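Local structure of glutathione s-transferase (Haemonchus contortus, 2WS2) at residues 155-160 with 180-185; 163-168 with 185-190; 103-108 with 123-128. The protein probably catalyses the conjugation of glutathione to electrophilic substrates of the RX type, releasing a halide anion and a proton. All blocks are in the same frame, centred on the assembly; numbering follows the deposited sequence.

Contact 1 (155-160 with 180-185)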
loop_
_atom_site.group_PDB
_atom_site.type_symbol
_atom_site.label_atom_id
_atom_site.label_comp_id
_atom_site.label_asym_id
_atom_site.label_seq_id
_atom_site.Cartn_x
_atom_site.Cartn_y
_atom_site.Cartn_z
ATOM N N PHE A 155 -5.302 -11.392 -7.036
ATOM C CA PHE A 155 -4.708 -11.478 -5.685
ATOM C C PHE A 155 -5.574 -10.689 -4.733
ATOM O O PHE A 155 -5.481 -10.869 -3.503
ATOM C CB PHE A 155 -3.205 -11.019 -5.596
ATOM C CG PHE A 155 -2.984 -9.566 -5.985
ATOM C CD1 PHE A 155 -2.667 -9.237 -7.297
ATOM C CD2 PHE A 155 -3.127 -8.541 -5.060
ATOM C CE1 PHE A 155 -2.494 -7.900 -7.693
ATOM C CE2 PHE A 155 -2.935 -7.191 -5.437
ATOM C CZ PHE A 155 -2.623 -6.883 -6.764
ATOM N N ALA A 156 -6.453 -9.860 -5.296
ATOM C CA ALA A 156 -7.420 -9.125 -4.484
ATOM C C ALA A 156 -8.414 -10.086 -3.779
ATOM O O ALA A 156 -8.802 -9.854 -2.629
ATOM C CB ALA A 156 -8.143 -8.138 -5.294
ATOM N N ASP A 157 -8.814 -11.120 -4.519
ATOM C CA ASP A 157 -9.479 -12.310 -3.948
ATOM C C ASP A 157 -8.638 -12.972 -2.842
ATOM O O ASP A 157 -9.149 -13.289 -1.765
ATOM C CB ASP A 157 -9.751 -13.297 -5.085
ATOM C CG ASP A 157 -10.845 -12.796 -6.015
ATOM O OD1 ASP A 157 -11.867 -12.350 -5.511
ATOM O OD2 ASP A 157 -10.679 -12.824 -7.238
ATOM N N LEU A 158 -7.338 -13.140 -3.086
ATOM C CA LEU A 158 -6.519 -13.857 -2.128
ATOM C C LEU A 158 -6.490 -13.136 -0.791
ATOM O O LEU A 158 -6.629 -13.772 0.257
ATOM C CB LEU A 158 -5.143 -14.222 -2.691
ATOM C CG LEU A 158 -5.188 -15.094 -3.947
ATOM C CD1 LEU A 158 -3.829 -15.460 -4.435
ATOM C CD2 LEU A 158 -6.051 -16.391 -3.738
ATOM N N TYR A 159 -6.474 -11.804 -0.828
ATOM C CA TYR A 159 -6.206 -11.052 0.396
ATOM C C TYR A 159 -7.422 -11.029 1.299
ATOM O O TYR A 159 -7.314 -11.139 2.508
ATOM C CB TYR A 159 -5.802 -9.613 0.078
ATOM C CG TYR A 159 -4.307 -9.355 0.052
ATOM C CD1 TYR A 159 -3.578 -9.236 1.232
ATOM C CD2 TYR A 159 -3.639 -9.149 -1.156
ATOM C CE1 TYR A 159 -2.202 -8.972 1.221
ATOM C CE2 TYR A 159 -2.240 -8.872 -1.175
ATOM C CZ TYR A 159 -1.550 -8.783 0.008
ATOM O OH TYR A 159 -0.199 -8.541 -0.022
ATOM N N VAL A 160 -8.595 -10.839 0.728
ATOM C CA VAL A 160 -9.727 -10.670 1.606
ATOM C C VAL A 160 -10.242 -12.031 2.117
ATOM O O VAL A 160 -10.749 -12.114 3.227
ATOM C CB VAL A 160 -10.813 -9.688 1.029
ATOM C CG1 VAL A 160 -10.496 -9.307 -0.390
ATOM C CG2 VAL A 160 -12.278 -10.222 1.187
ATOM N N LYS A 180 -18.793 -14.186 3.091
ATOM C CA LYS A 180 -18.512 -15.568 3.502
ATOM C C LYS A 180 -18.408 -16.542 2.338
ATOM O O LYS A 180 -17.542 -17.368 2.307
ATOM C CB LYS A 180 -19.504 -16.059 4.603
ATOM C CG LYS A 180 -19.263 -17.514 5.040
ATOM C CD LYS A 180 -20.046 -17.821 6.321
ATOM C CE LYS A 180 -20.395 -19.322 6.448
ATOM N NZ LYS A 180 -21.650 -19.470 7.303
ATOM N N ALA A 181 -19.259 -16.423 1.345
ATOM C CA ALA A 181 -19.227 -17.363 0.220
ATOM C C ALA A 181 -18.122 -17.054 -0.796
ATOM O O ALA A 181 -17.681 -17.920 -1.547
ATOM C CB ALA A 181 -20.567 -17.372 -0.469
ATOM N N HIS A 182 -17.689 -15.806 -0.843
ATOM C CA HIS A 182 -16.565 -15.460 -1.716
ATOM C C HIS A 182 -15.384 -16.304 -1.304
ATOM O O HIS A 182 -14.776 -17.013 -2.118
ATOM C CB HIS A 182 -16.250 -13.943 -1.631
ATOM C CG HIS A 182 -14.994 -13.547 -2.355
ATOM N ND1 HIS A 182 -13.880 -13.083 -1.691
ATOM C CD2 HIS A 182 -14.659 -13.591 -3.666
ATOM C CE1 HIS A 182 -12.922 -12.828 -2.564
ATOM N NE2 HIS A 182 -13.364 -13.138 -3.769
ATOM N N ALA A 183 -15.099 -16.250 -0.015
ATOM C CA ALA A 183 -13.918 -16.850 0.565
ATOM C C ALA A 183 -14.019 -18.382 0.580
ATOM O O ALA A 183 -13.001 -19.061 0.591
ATOM C CB ALA A 183 -13.688 -16.296 1.970
ATOM N N GLU A 184 -15.247 -18.917 0.547
ATOM C CA GLU A 184 -15.420 -20.353 0.349
ATOM C C GLU A 184 -15.019 -20.657 -1.092
ATOM O O GLU A 184 -14.240 -21.570 -1.343
ATOM C CB GLU A 184 -16.872 -20.802 0.603
ATOM C CG GLU A 184 -17.203 -21.075 2.038
ATOM C CD GLU A 184 -18.540 -21.775 2.192
ATOM O OE1 GLU A 184 -18.553 -22.858 2.810
ATOM O OE2 GLU A 184 -19.571 -21.259 1.663
ATOM N N LYS A 185 -15.532 -19.863 -2.027
ATOM C CA LYS A 185 -15.280 -20.052 -3.475
ATOM C C LYS A 185 -13.815 -19.888 -3.850
ATOM O O LYS A 185 -13.267 -20.659 -4.641
ATOM C CB LYS A 185 -16.163 -19.079 -4.294
ATOM C CG LYS A 185 -15.911 -19.032 -5.787
ATOM C CD LYS A 185 -16.477 -17.718 -6.385
ATOM C CE LYS A 185 -16.541 -17.744 -7.907
ATOM N NZ LYS A 185 -17.077 -19.001 -8.579
#

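Contact 2 (163-168 with 185-190). Unlike the reference sequence in segment 163-168: Gly164 (reference Thr).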
loop_
_atom_site.group_PDB
_atom_site.type_symbol
_atom_site.label_atom_id
_atom_site.label_comp_id
_atom_site.label_asym_id
_atom_site.label_seq_id
_atom_site.Cartn_x
_atom_site.Cartn_y
_atom_site.Cartn_z
ATOM N N MET A 163 -8.367 -13.540 5.339
ATOM C CA MET A 163 -8.775 -13.050 6.667
ATOM C C MET A 163 -9.920 -13.855 7.308
ATOM O O MET A 163 -10.472 -13.461 8.354
ATOM C CB MET A 163 -9.156 -11.568 6.594
ATOM C CG MET A 163 -10.598 -11.282 6.318
ATOM S SD MET A 163 -11.247 -10.071 7.485
ATOM C CE MET A 163 -10.064 -10.194 8.840
ATOM N N GLY A 164 -10.286 -14.962 6.668
ATOM C CA GLY A 164 -11.193 -15.956 7.265
ATOM C C GLY A 164 -10.510 -16.808 8.329
ATOM O O GLY A 164 -11.162 -17.609 9.027
ATOM N N PHE A 165 -9.203 -16.610 8.500
ATOM C CA PHE A 165 -8.486 -17.374 9.498
ATOM C C PHE A 165 -8.401 -16.672 10.816
ATOM O O PHE A 165 -7.594 -17.026 11.677
ATOM C CB PHE A 165 -7.136 -17.831 8.977
ATOM C CG PHE A 165 -7.268 -18.859 7.939
ATOM C CD1 PHE A 165 -7.798 -20.117 8.264
ATOM C CD2 PHE A 165 -6.976 -18.576 6.617
ATOM C CE1 PHE A 165 -7.980 -21.101 7.282
ATOM C CE2 PHE A 165 -7.155 -19.539 5.627
ATOM C CZ PHE A 165 -7.651 -20.815 5.963
ATOM N N THR A 166 -9.259 -15.693 11.010
ATOM C CA THR A 166 -9.243 -15.052 12.294
ATOM C C THR A 166 -10.497 -15.488 13.033
ATOM O O THR A 166 -11.083 -14.695 13.734
ATOM C CB THR A 166 -8.942 -13.483 12.237
ATOM O OG1 THR A 166 -10.126 -12.744 11.957
ATOM C CG2 THR A 166 -7.916 -13.163 11.167
ATOM N N GLU A 167 -10.847 -16.787 12.915
ATOM C CA GLU A 167 -12.056 -17.347 13.586
ATOM C C GLU A 167 -12.002 -17.344 15.113
ATOM O O GLU A 167 -12.885 -17.952 15.773
ATOM C CB GLU A 167 -12.482 -18.727 13.055
ATOM C CG GLU A 167 -11.509 -19.852 13.270
ATOM C CD GLU A 167 -10.466 -19.940 12.184
ATOM O OE1 GLU A 167 -9.597 -19.049 12.110
ATOM O OE2 GLU A 167 -10.514 -20.908 11.396
ATOM N N HIS A 168 -10.964 -16.687 15.654
ATOM C CA HIS A 168 -11.021 -16.047 16.969
ATOM C C HIS A 168 -12.271 -15.166 17.025
ATOM O O HIS A 168 -12.788 -14.836 18.111
ATOM C CB HIS A 168 -9.785 -15.158 17.184
ATOM C CG HIS A 168 -8.497 -15.920 17.264
ATOM N ND1 HIS A 168 -8.067 -16.537 18.422
ATOM C CD2 HIS A 168 -7.546 -16.168 16.330
ATOM C CE1 HIS A 168 -6.909 -17.136 18.198
ATOM N NE2 HIS A 168 -6.574 -16.937 16.932
ATOM N N LYS A 185 -15.532 -19.863 -2.027
ATOM C CA LYS A 185 -15.280 -20.052 -3.475
ATOM C C LYS A 185 -13.815 -19.888 -3.850
ATOM O O LYS A 185 -13.267 -20.659 -4.641
ATOM C CB LYS A 185 -16.163 -19.079 -4.294
ATOM C CG LYS A 185 -15.911 -19.032 -5.787
ATOM C CD LYS A 185 -16.477 -17.718 -6.385
ATOM C CE LYS A 185 -16.541 -17.744 -7.907
ATOM N NZ LYS A 185 -17.077 -19.001 -8.579
ATOM N N VAL A 186 -13.170 -18.882 -3.283
ATOM C CA VAL A 186 -11.687 -18.756 -3.479
ATOM C C VAL A 186 -10.948 -19.984 -2.991
ATOM O O VAL A 186 -10.186 -20.624 -3.737
ATOM C CB VAL A 186 -11.145 -17.474 -2.780
ATOM C CG1 VAL A 186 -9.641 -17.251 -3.075
ATOM C CG2 VAL A 186 -11.964 -16.335 -3.206
ATOM N N ARG A 187 -11.189 -20.350 -1.737
ATOM C CA ARG A 187 -10.466 -21.462 -1.138
ATOM C C ARG A 187 -10.981 -22.820 -1.609
ATOM O O ARG A 187 -10.484 -23.838 -1.158
ATOM C CB ARG A 187 -10.537 -21.427 0.390
ATOM C CG ARG A 187 -10.125 -20.120 1.021
ATOM C CD ARG A 187 -9.419 -20.406 2.284
ATOM N NE ARG A 187 -9.840 -19.484 3.334
ATOM C CZ ARG A 187 -10.825 -19.738 4.190
ATOM N NH1 ARG A 187 -11.476 -20.900 4.105
ATOM N NH2 ARG A 187 -11.151 -18.834 5.126
ATOM N N SER A 188 -11.971 -22.809 -2.510
ATOM C CA SER A 188 -12.497 -24.033 -3.092
ATOM C C SER A 188 -11.707 -24.342 -4.352
ATOM O O SER A 188 -11.650 -25.497 -4.801
ATOM C CB SER A 188 -14.011 -23.929 -3.338
ATOM O OG SER A 188 -14.333 -23.172 -4.494
ATOM N N ASN A 189 -11.075 -23.306 -4.906
ATOM C CA ASN A 189 -10.031 -23.498 -5.896
ATOM C C ASN A 189 -9.121 -24.663 -5.456
ATOM O O ASN A 189 -8.695 -24.699 -4.290
ATOM C CB ASN A 189 -9.222 -22.193 -6.037
ATOM C CG ASN A 189 -8.555 -22.063 -7.377
ATOM O OD1 ASN A 189 -7.632 -22.794 -7.703
ATOM N ND2 ASN A 189 -9.031 -21.125 -8.177
ATOM N N PRO A 190 -8.835 -25.626 -6.366
ATOM C CA PRO A 190 -8.115 -26.860 -6.046
ATOM C C PRO A 190 -6.649 -26.701 -5.623
ATOM O O PRO A 190 -6.203 -27.408 -4.733
ATOM C CB PRO A 190 -8.181 -27.650 -7.355
ATOM C CG PRO A 190 -8.377 -26.623 -8.401
ATOM C CD PRO A 190 -9.272 -25.621 -7.774
#

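Contact 3 (103-108 with 123-128)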
loop_
_atom_site.group_PDB
_atom_site.type_symbol
_atom_site.label_atom_id
_atom_site.label_comp_id
_atom_site.label_asym_id
_atom_site.label_seq_id
_atom_site.Cartn_x
_atom_site.Cartn_y
_atom_site.Cartn_z
ATOM N N ARG A 103 -6.118 -3.501 13.787
ATOM C CA ARG A 103 -5.026 -4.072 14.596
ATOM C C ARG A 103 -5.249 -3.868 16.107
ATOM O O ARG A 103 -5.376 -4.841 16.831
ATOM C CB ARG A 103 -3.658 -3.455 14.212
ATOM C CG ARG A 103 -2.860 -4.125 13.110
ATOM C CD ARG A 103 -2.774 -3.195 11.897
ATOM N NE ARG A 103 -1.644 -3.453 11.001
ATOM C CZ ARG A 103 -1.596 -4.408 10.080
ATOM N NH1 ARG A 103 -2.609 -5.262 9.942
ATOM N NH2 ARG A 103 -0.511 -4.543 9.320
ATOM N N PRO A 104 -5.259 -2.610 16.594
ATOM C CA PRO A 104 -5.466 -2.366 18.021
ATOM C C PRO A 104 -6.520 -3.221 18.702
ATOM O O PRO A 104 -6.369 -3.526 19.888
ATOM C CB PRO A 104 -5.860 -0.898 18.054
ATOM C CG PRO A 104 -4.960 -0.310 17.025
ATOM C CD PRO A 104 -4.761 -1.385 15.947
ATOM N N TYR A 105 -7.551 -3.629 17.973
ATOM C CA TYR A 105 -8.544 -4.561 18.526
ATOM C C TYR A 105 -8.158 -6.033 18.263
ATOM O O TYR A 105 -8.668 -6.947 18.900
ATOM C CB TYR A 105 -9.954 -4.209 18.007
ATOM C CG TYR A 105 -10.981 -5.279 18.288
ATOM C CD1 TYR A 105 -11.602 -5.358 19.534
ATOM C CD2 TYR A 105 -11.292 -6.235 17.336
ATOM C CE1 TYR A 105 -12.524 -6.343 19.809
ATOM C CE2 TYR A 105 -12.214 -7.240 17.605
ATOM C CZ TYR A 105 -12.834 -7.272 18.840
ATOM O OH TYR A 105 -13.743 -8.252 19.122
ATOM N N PHE A 106 -7.208 -6.259 17.363
ATOM C CA PHE A 106 -6.756 -7.608 17.044
ATOM C C PHE A 106 -5.923 -8.214 18.189
ATOM O O PHE A 106 -5.820 -9.439 18.315
ATOM C CB PHE A 106 -5.933 -7.566 15.751
ATOM C CG PHE A 106 -6.515 -8.360 14.606
ATOM C CD1 PHE A 106 -7.884 -8.632 14.531
ATOM C CD2 PHE A 106 -5.684 -8.826 13.592
ATOM C CE1 PHE A 106 -8.405 -9.356 13.466
ATOM C CE2 PHE A 106 -6.205 -9.559 12.515
ATOM C CZ PHE A 106 -7.568 -9.819 12.454
ATOM N N LYS A 107 -5.344 -7.340 19.018
ATOM C CA LYS A 107 -4.387 -7.723 20.049
ATOM C C LYS A 107 -5.013 -7.837 21.438
ATOM O O LYS A 107 -4.689 -8.753 22.192
ATOM C CB LYS A 107 -3.203 -6.734 20.076
ATOM C CG LYS A 107 -2.522 -6.523 18.718
ATOM C CD LYS A 107 -1.961 -7.824 18.134
ATOM C CE LYS A 107 -2.826 -8.401 17.029
ATOM N NZ LYS A 107 -2.288 -9.667 16.456
ATOM N N VAL A 108 -5.898 -6.901 21.773
ATOM C CA VAL A 108 -6.680 -6.936 23.022
ATOM C C VAL A 108 -7.424 -8.280 23.264
ATOM O O VAL A 108 -8.149 -8.458 24.269
ATOM C CB VAL A 108 -7.596 -5.698 23.097
ATOM C CG1 VAL A 108 -9.045 -6.052 23.312
ATOM C CG2 VAL A 108 -7.075 -4.688 24.122
ATOM N N ASP A 123 -16.390 0.380 19.099
ATOM C CA ASP A 123 -16.002 1.766 18.669
ATOM C C ASP A 123 -14.818 1.787 17.674
ATOM O O ASP A 123 -14.421 2.851 17.164
ATOM C CB ASP A 123 -15.762 2.724 19.863
ATOM C CG ASP A 123 -17.076 3.163 20.577
ATOM O OD1 ASP A 123 -17.807 4.066 20.104
ATOM O OD2 ASP A 123 -17.370 2.624 21.653
ATOM N N VAL A 124 -14.275 0.614 17.381
ATOM C CA VAL A 124 -13.244 0.467 16.354
ATOM C C VAL A 124 -13.631 -0.599 15.304
ATOM O O VAL A 124 -13.858 -0.269 14.136
ATOM C CB VAL A 124 -11.858 0.143 16.976
ATOM C CG1 VAL A 124 -10.888 -0.379 15.915
ATOM C CG2 VAL A 124 -11.279 1.365 17.730
ATOM N N PHE A 125 -13.732 -1.852 15.749
ATOM C CA PHE A 125 -13.823 -3.021 14.867
ATOM C C PHE A 125 -15.112 -3.145 14.074
ATOM O O PHE A 125 -15.083 -3.456 12.880
ATOM C CB PHE A 125 -13.610 -4.321 15.664
ATOM C CG PHE A 125 -13.881 -5.579 14.872
ATOM C CD1 PHE A 125 -12.925 -6.086 13.989
ATOM C CD2 PHE A 125 -15.107 -6.255 14.998
ATOM C CE1 PHE A 125 -13.180 -7.250 13.250
ATOM C CE2 PHE A 125 -15.378 -7.418 14.255
ATOM C CZ PHE A 125 -14.415 -7.919 13.387
ATOM N N GLU A 126 -16.242 -2.972 14.743
ATOM C CA GLU A 126 -17.516 -3.276 14.103
ATOM C C GLU A 126 -17.927 -2.187 13.103
ATOM O O GLU A 126 -18.338 -2.518 11.998
ATOM C CB GLU A 126 -18.597 -3.574 15.139
ATOM C CG GLU A 126 -18.074 -4.472 16.249
ATOM C CD GLU A 126 -18.961 -5.636 16.537
ATOM O OE1 GLU A 126 -19.860 -5.508 17.414
ATOM O OE2 GLU A 126 -18.739 -6.685 15.898
ATOM N N PRO A 127 -17.757 -0.893 13.457
ATOM C CA PRO A 127 -18.030 0.081 12.415
ATOM C C PRO A 127 -16.985 0.028 11.301
ATOM O O PRO A 127 -17.163 0.691 10.274
ATOM C CB PRO A 127 -17.982 1.423 13.157
ATOM C CG PRO A 127 -17.972 1.060 14.626
ATOM C CD PRO A 127 -17.319 -0.238 14.695
ATOM N N ALA A 128 -15.926 -0.759 11.512
ATOM C CA ALA A 128 -14.890 -0.993 10.491
ATOM C C ALA A 128 -15.242 -2.199 9.659
ATOM O O ALA A 128 -14.946 -2.233 8.471
ATOM C CB ALA A 128 -13.494 -1.176 11.125
#

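Contact 1 (155-160 with 180-185)
Asp157 and His182 carry the polar part of this contact, a histidine–carboxylate hydrogen bond between two helices. NE2 of His182 donates to OD1 of Asp157 at 2.4 Å, with an N-H...O angle of 152°; so short a separation may owe something to the refined model. The two side chains cross at about a right angle. OD1 comes to the ring edge near its plane, and the plane of the carboxylate is turned 44° from that of the imidazole. His182 reaches this position with CG anti to the backbone N (chi1 172°). The carboxylate is held at both oxygens: OD1 also accepts from the backbone N of Leu148, and OD2 accepts from the backbone N of Thr154. Thr154, just before the helix, thus gives its N-H to the third helical residue, as in one half of a capping box, consistent with the N-capping box known at this helix in glutathione transferases.

The remaining van der Waals contact is small. CG2 of Val160 lies obliquely to the imidazole, 4.4 Å from ND1 of His182, and CE1 of His182 rests 3.7 Å from CA of Asp157.

Helix 155-162 is buried in the fold: through Phe155 and Tyr159 it packs on helices 16-24, 64-75 and 82-100, while His182 ties it to helix 177-186, with Leu148 touching both Val160 and His182.

Contact 2 (163-168 with 185-190)
Phe165 and Arg187 meet in an off-centre cation-pi interaction at the protein surface. The side chains approach from opposite directions, and the guanidinium lies over one face of the phenyl ring, its CZ 4.3 Å from the centroid of the Phe165 ring and 35° off the ring normal. Ring and guanidinium are inclined by 32°, and the overlap is shifted toward the CE2–CZ rim: NE of Arg187 comes within 3.5 Å of CE2 of Phe165, and CZ of Arg187 within 3.8 Å of CZ of Phe165.

Both conformations serve the approach. The bond from CA to CB of Arg187 points toward 163-168; CG anti to the carbonyl carbon (chi1 -53°) and bends at chi2 and chi3 then lay the guanidinium over the ring. Phe165 likewise has CG opposite its carbonyl carbon, and the end of its side chain, CE2 and CZ, reaches the arginine. NH2 of Arg187, still over the ring face near its rim, is also 3.6 Å from CA of Gly164, at the guanidinium edge. The same NH2 makes a weak hydrogen bond to Ala161 O that may add to the orientation of the group. Phe165 engages a second cation, Arg199, and touches Ile196 of helix 190-198.

The backbone makes a type I turn from Val186 to Asn189, and Ser188 OG donates to Lys185 O at 2.7 Å. Asn189 then N-caps the next helix. This is the tight turn between helices 177-186 and 190-198 of the all-helical C-terminal domain of a glutathione transferase, joined by a cation-pi pair to the loop after helix 155-162.

Contact 3 (103-108 with 123-128)
Tyr105 meets Val124 and Phe125 where the short helix 103-107 lies against the long helix 118-143. The short helix is only weakly bonded: Arg103, at its start, offers its carbonyl to Lys107 N in a weak hydrogen bond.

Tyr105 supplies most of the contact from this side. Its CB touches Val124, with CG1 of Val124 at 4.5 Å. With CG anti to the backbone N, Tyr105 extends its ring over the Phe125 methylene, which makes a CH-pi contact: CB of Phe125 lies over the tyrosine face at 3.9 Å from the centroid of the Tyr105 ring and 29° off its normal, and CD2 of Tyr105 is the atom nearest to that CB, at 3.4 Å. Beyond the methylene the two rings meet obliquely, the centroids of Tyr105 and Phe125 5.0 Å apart and the planes at 31°, with CE2 of Tyr105 standing 3.6 Å from CG of Phe125 over the phenylalanine face.

In the C-terminal domain of glutathione transferases two long helices run antiparallel, here 82-100 and 118-143, and 103-108 belongs to the connection between them. The second is irregular at this point, with a wider pi-type turn at 123-125, and is kinked where the N atoms of Asp123, Pro127 and Ala128 lack the bond to the turn before; Pro127 has no N-H to give.

The polar end of Tyr105 is also engaged by the long helix, its OH being hydrogen-bonded to OE2 of Glu121. Tyr169, from a loop, touches Tyr105, meets the Phe125 ring and hydrogen-bonds through its OH to Glu126 OE2. Phe106, the next residue along the short helix, packs instead on the loop that follows helix 155-162.

The three contacts fasten parts of the helical C-terminal domain in different ways. Contacts 1 and 2 are close neighbours, their centres 7 Å apart; they share Lys185 and meet directly where CD2 of Leu158 packs on CG1 of Val186 at 3.8 Å. Contact 3 lies farther out, its centre 21 Å from that of each of the others. It touches contact 2 through CZ of Phe106 and CG2 of Thr166, 3.6 Å apart, but remains about 9 Å from contact 1 at the nearest atoms. Glutathione transferases generally hold glutathione chiefly on the thioredoxin-like N-terminal domain; of the three, contact 1 adjoins that domain.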